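Local coordinates for protein putative platelet activating factor (Streptococcus pneumoniae, PDB 2HSJ) that is of unknown function but, as a member of the SGNH clan of GDSL-like lipases and acylhydrolases, probably hydrolyses ester bonds, at residues V145-S149 and N150-Q154. Numbering follows the deposited sequence.
Sequences VYIRS and NEKIQ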
ATOM      1  N   VAL D 145      36.166  14.527  -4.733  1.00 15.30           N
ATOM      2  CA  VAL D 145      36.174  15.063  -3.370  1.00 14.02           C
ATOM      3  C   VAL D 145      36.400  16.584  -3.356  1.00 13.15           C
ATOM      4  O   VAL D 145      35.742  17.313  -2.598  1.00 12.32           O
ATOM      5  CB  VAL D 145      37.175  14.298  -2.485  1.00 13.24           C
ATOM      6  CG1 VAL D 145      37.368  14.964  -1.139  1.00 13.85           C
ATOM      7  CG2 VAL D 145      36.694  12.870  -2.303  1.00 13.01           C
ATOM      8  N   TYR D 146      37.311  17.060  -4.213  1.00 13.88           N
ATOM      9  CA  TYR D 146      37.515  18.492  -4.399  1.00 13.67           C
ATOM     10  C   TYR D 146      37.851  19.152  -3.056  1.00 13.65           C
ATOM     11  O   TYR D 146      38.657  18.621  -2.277  1.00 14.10           O
ATOM     12  CB  TYR D 146      36.278  19.099  -5.083  1.00 14.16           C
ATOM     13  CG  TYR D 146      36.485  20.481  -5.649  1.00 13.56           C
ATOM     14  CD1 TYR D 146      37.609  20.776  -6.406  1.00 13.08           C
ATOM     15  CD2 TYR D 146      35.532  21.474  -5.449  1.00 13.91           C
ATOM     16  CE1 TYR D 146      37.809  22.067  -6.926  1.00 12.45           C
ATOM     17  CE2 TYR D 146      35.710  22.753  -5.958  1.00 11.09           C
ATOM     18  CZ  TYR D 146      36.848  23.042  -6.698  1.00 13.25           C
ATOM     19  OH  TYR D 146      37.018  24.309  -7.204  1.00 15.21           O
ATOM     20  N   ILE D 147      37.268  20.296  -2.758  1.00 12.95           N
ATOM     21  CA  ILE D 147      37.662  21.020  -1.545  1.00 13.56           C
ATOM     22  C   ILE D 147      37.019  20.495  -0.235  1.00 13.99           C
ATOM     23  O   ILE D 147      37.233  21.055   0.838  1.00 13.36           O
ATOM     24  CB  ILE D 147      37.421  22.547  -1.688  1.00 13.16           C
ATOM     25  CG1 ILE D 147      35.916  22.849  -1.801  1.00 13.42           C
ATOM     26  CG2 ILE D 147      38.244  23.122  -2.873  1.00 13.98           C
ATOM     27  CD1 ILE D 147      35.593  24.371  -1.806  1.00 14.06           C
ATOM     28  N   ARG D 148      36.226  19.433  -0.320  1.00 13.57           N
ATOM     29  CA  ARG D 148      35.662  18.849   0.894  1.00 13.45           C
ATOM     30  C   ARG D 148      36.781  18.234   1.728  1.00 13.80           C
ATOM     31  O   ARG D 148      37.778  17.724   1.184  1.00 13.84           O
ATOM     32  CB  ARG D 148      34.660  17.764   0.529  1.00 13.16           C
ATOM     33  CG  ARG D 148      33.497  18.230  -0.308  1.00 12.93           C
ATOM     34  CD  ARG D 148      32.690  17.018  -0.801  1.00 13.12           C
ATOM     35  NE  ARG D 148      31.604  17.431  -1.688  1.00 14.58           N
ATOM     36  CZ  ARG D 148      31.776  17.825  -2.943  1.00 15.55           C
ATOM     37  NH1 ARG D 148      32.999  17.886  -3.489  1.00 12.20           N
ATOM     38  NH2 ARG D 148      30.733  18.178  -3.670  1.00 13.53           N
ATOM     39  N   SER D 149      36.615  18.282   3.050  1.00 13.31           N
ATOM     40  CA  SER D 149      37.532  17.599   3.974  1.00 12.92           C
ATOM     41  C   SER D 149      36.698  17.094   5.119  1.00 12.21           C
ATOM     42  O   SER D 149      35.618  17.628   5.380  1.00 13.41           O
ATOM     43  CB  SER D 149      38.607  18.540   4.508  1.00 12.30           C
ATOM     44  OG  SER D 149      38.080  19.447   5.461  1.00 12.94           O
ATOM     45  N   ASN D 150      37.186  16.054   5.792  1.00 11.93           N
ATOM     46  CA  ASN D 150      36.451  15.500   6.911  1.00 11.65           C
ATOM     47  C   ASN D 150      36.429  16.423   8.125  1.00 12.63           C
ATOM     48  O   ASN D 150      35.498  16.350   8.930  1.00 13.07           O
ATOM     49  CB  ASN D 150      36.944  14.083   7.237  1.00 12.24           C
ATOM     50  CG  ASN D 150      36.574  13.080   6.150  1.00 11.38           C
ATOM     51  OD1 ASN D 150      35.399  12.973   5.784  1.00 11.95           O
ATOM     52  ND2 ASN D 150      37.577  12.369   5.604  1.00 12.73           N
ATOM     53  N   GLU D 151      37.419  17.311   8.242  1.00 12.83           N
ATOM     54  CA  GLU D 151      37.381  18.322   9.318  1.00 14.21           C
ATOM     55  C   GLU D 151      36.242  19.324   9.091  1.00 13.87           C
ATOM     56  O   GLU D 151      35.516  19.652  10.034  1.00 13.16           O
ATOM     57  CB  GLU D 151      38.725  19.035   9.490  1.00 15.38           C
ATOM     58  CG  GLU D 151      39.926  18.084   9.608  1.00 19.58           C
ATOM     59  CD  GLU D 151      40.595  17.820   8.254  1.00 23.47           C
ATOM     60  OE1 GLU D 151      41.623  18.485   8.010  1.00 27.20           O
ATOM     61  OE2 GLU D 151      40.105  16.988   7.426  1.00 23.87           O
ATOM     62  N   LYS D 152      36.063  19.782   7.849  1.00 13.14           N
ATOM     63  CA  LYS D 152      34.950  20.681   7.506  1.00 14.01           C
ATOM     64  C   LYS D 152      33.624  19.965   7.735  1.00 12.81           C
ATOM     65  O   LYS D 152      32.704  20.513   8.359  1.00 13.20           O
ATOM     66  CB  LYS D 152      34.979  21.117   6.035  1.00 14.24           C
ATOM     67  CG  LYS D 152      36.128  22.013   5.612  1.00 16.98           C
ATOM     68  CD  LYS D 152      36.204  22.071   4.079  1.00 16.97           C
ATOM     69  CE  LYS D 152      37.251  23.095   3.591  1.00 18.84           C
ATOM     70  NZ  LYS D 152      37.146  23.349   2.107  1.00 20.52           N
ATOM     71  N   ILE D 153      33.531  18.740   7.221  1.00 12.54           N
ATOM     72  CA  ILE D 153      32.288  17.955   7.351  1.00 12.31           C
ATOM     73  C   ILE D 153      31.922  17.768   8.833  1.00 12.60           C
ATOM     74  O   ILE D 153      30.771  17.979   9.207  1.00 12.46           O
ATOM     75  CB  ILE D 153      32.376  16.610   6.606  1.00 12.59           C
ATOM     76  CG1 ILE D 153      32.344  16.881   5.090  1.00 13.83           C
ATOM     77  CG2 ILE D 153      31.236  15.698   6.989  1.00 12.78           C
ATOM     78  CD1 ILE D 153      32.908  15.769   4.252  1.00 12.27           C
ATOM     79  N   GLN D 154      32.896  17.392   9.660  1.00 12.68           N
ATOM     80  CA  GLN D 154      32.662  17.258  11.107  1.00 13.51           C
ATOM     81  C   GLN D 154      32.226  18.583  11.769  1.00 13.02           C
ATOM     82  O   GLN D 154      31.359  18.573  12.629  1.00 12.93           O
ATOM     83  CB  GLN D 154      33.893  16.669  11.793  1.00 14.38           C
ATOM     84  CG  GLN D 154      34.022  15.186  11.529  1.00 18.68           C
ATOM     85  CD  GLN D 154      35.259  14.565  12.161  1.00 24.01           C
ATOM     86  OE1 GLN D 154      36.395  14.871  11.776  1.00 26.98           O
ATOM     87  NE2 GLN D 154      35.045  13.667  13.116  1.00 26.21           N
TER
HETATM   88  O   HOH W   1      40.268  21.100   6.420  1.00 25.76           O
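Ser149 caps the N-terminus of helix 150-164: its OG accepts the backbone N-H of Lys152 at 3.1 Å from OG to N, along a nearly straight path (165°). The hydroxyl can reach that N-H because chi1 of 74° places OG between the serine's own backbone N and carbonyl carbon, directed at Lys152 N. The carbonyl of the same residue opens the helical ladder, Ser149 O taking the N-H of Ile153 at 3.0 Å, while CG1 and CD1 of Ile153 lie against this oxygen. Ser149 N, in contrast, is buried by the contact and has no partner in the model.

Alongside Ser149 OG passes the side chain of Lys152, extended beyond CG, with CG 3.2 Å from that oxygen. It leads back across the serine to the preceding loop, where NZ donates to Ile147 O at a short 2.6 Å. The ammonium approaches tilted 28° from the carbonyl plane. Glu151, its chain bent at chi2, brings OE2 to 3.6 Å from Ser149 CB, and a water that bonds to Ser149 OG donates weakly to Glu151 OE1.

The loop that presents Ile147 O is itself a type II' beta turn from Val145 to Arg148, with Tyr146 at positive phi. Val145 O holds it closed, receiving Arg148 N and, on the opposite face of its carbonyl plane, Arg148 NH1 at 2.9 Å. The same guanidinium reaches Asn96 OD1 through NH2, tying the turn to helix 95-99, and Asn150 anchors the helix start through ND2 to Val135 O.

Serine thus caps the helix and lysine ties its first turn back to the loop, while the turn and Arg148 make the link to Val145, ending helix 142-145. The carboxylates of Glu151 and Glu137, which accepts from Asn150 N, lie close together; the positive end of the helix dipole would probably offset part of their repulsion.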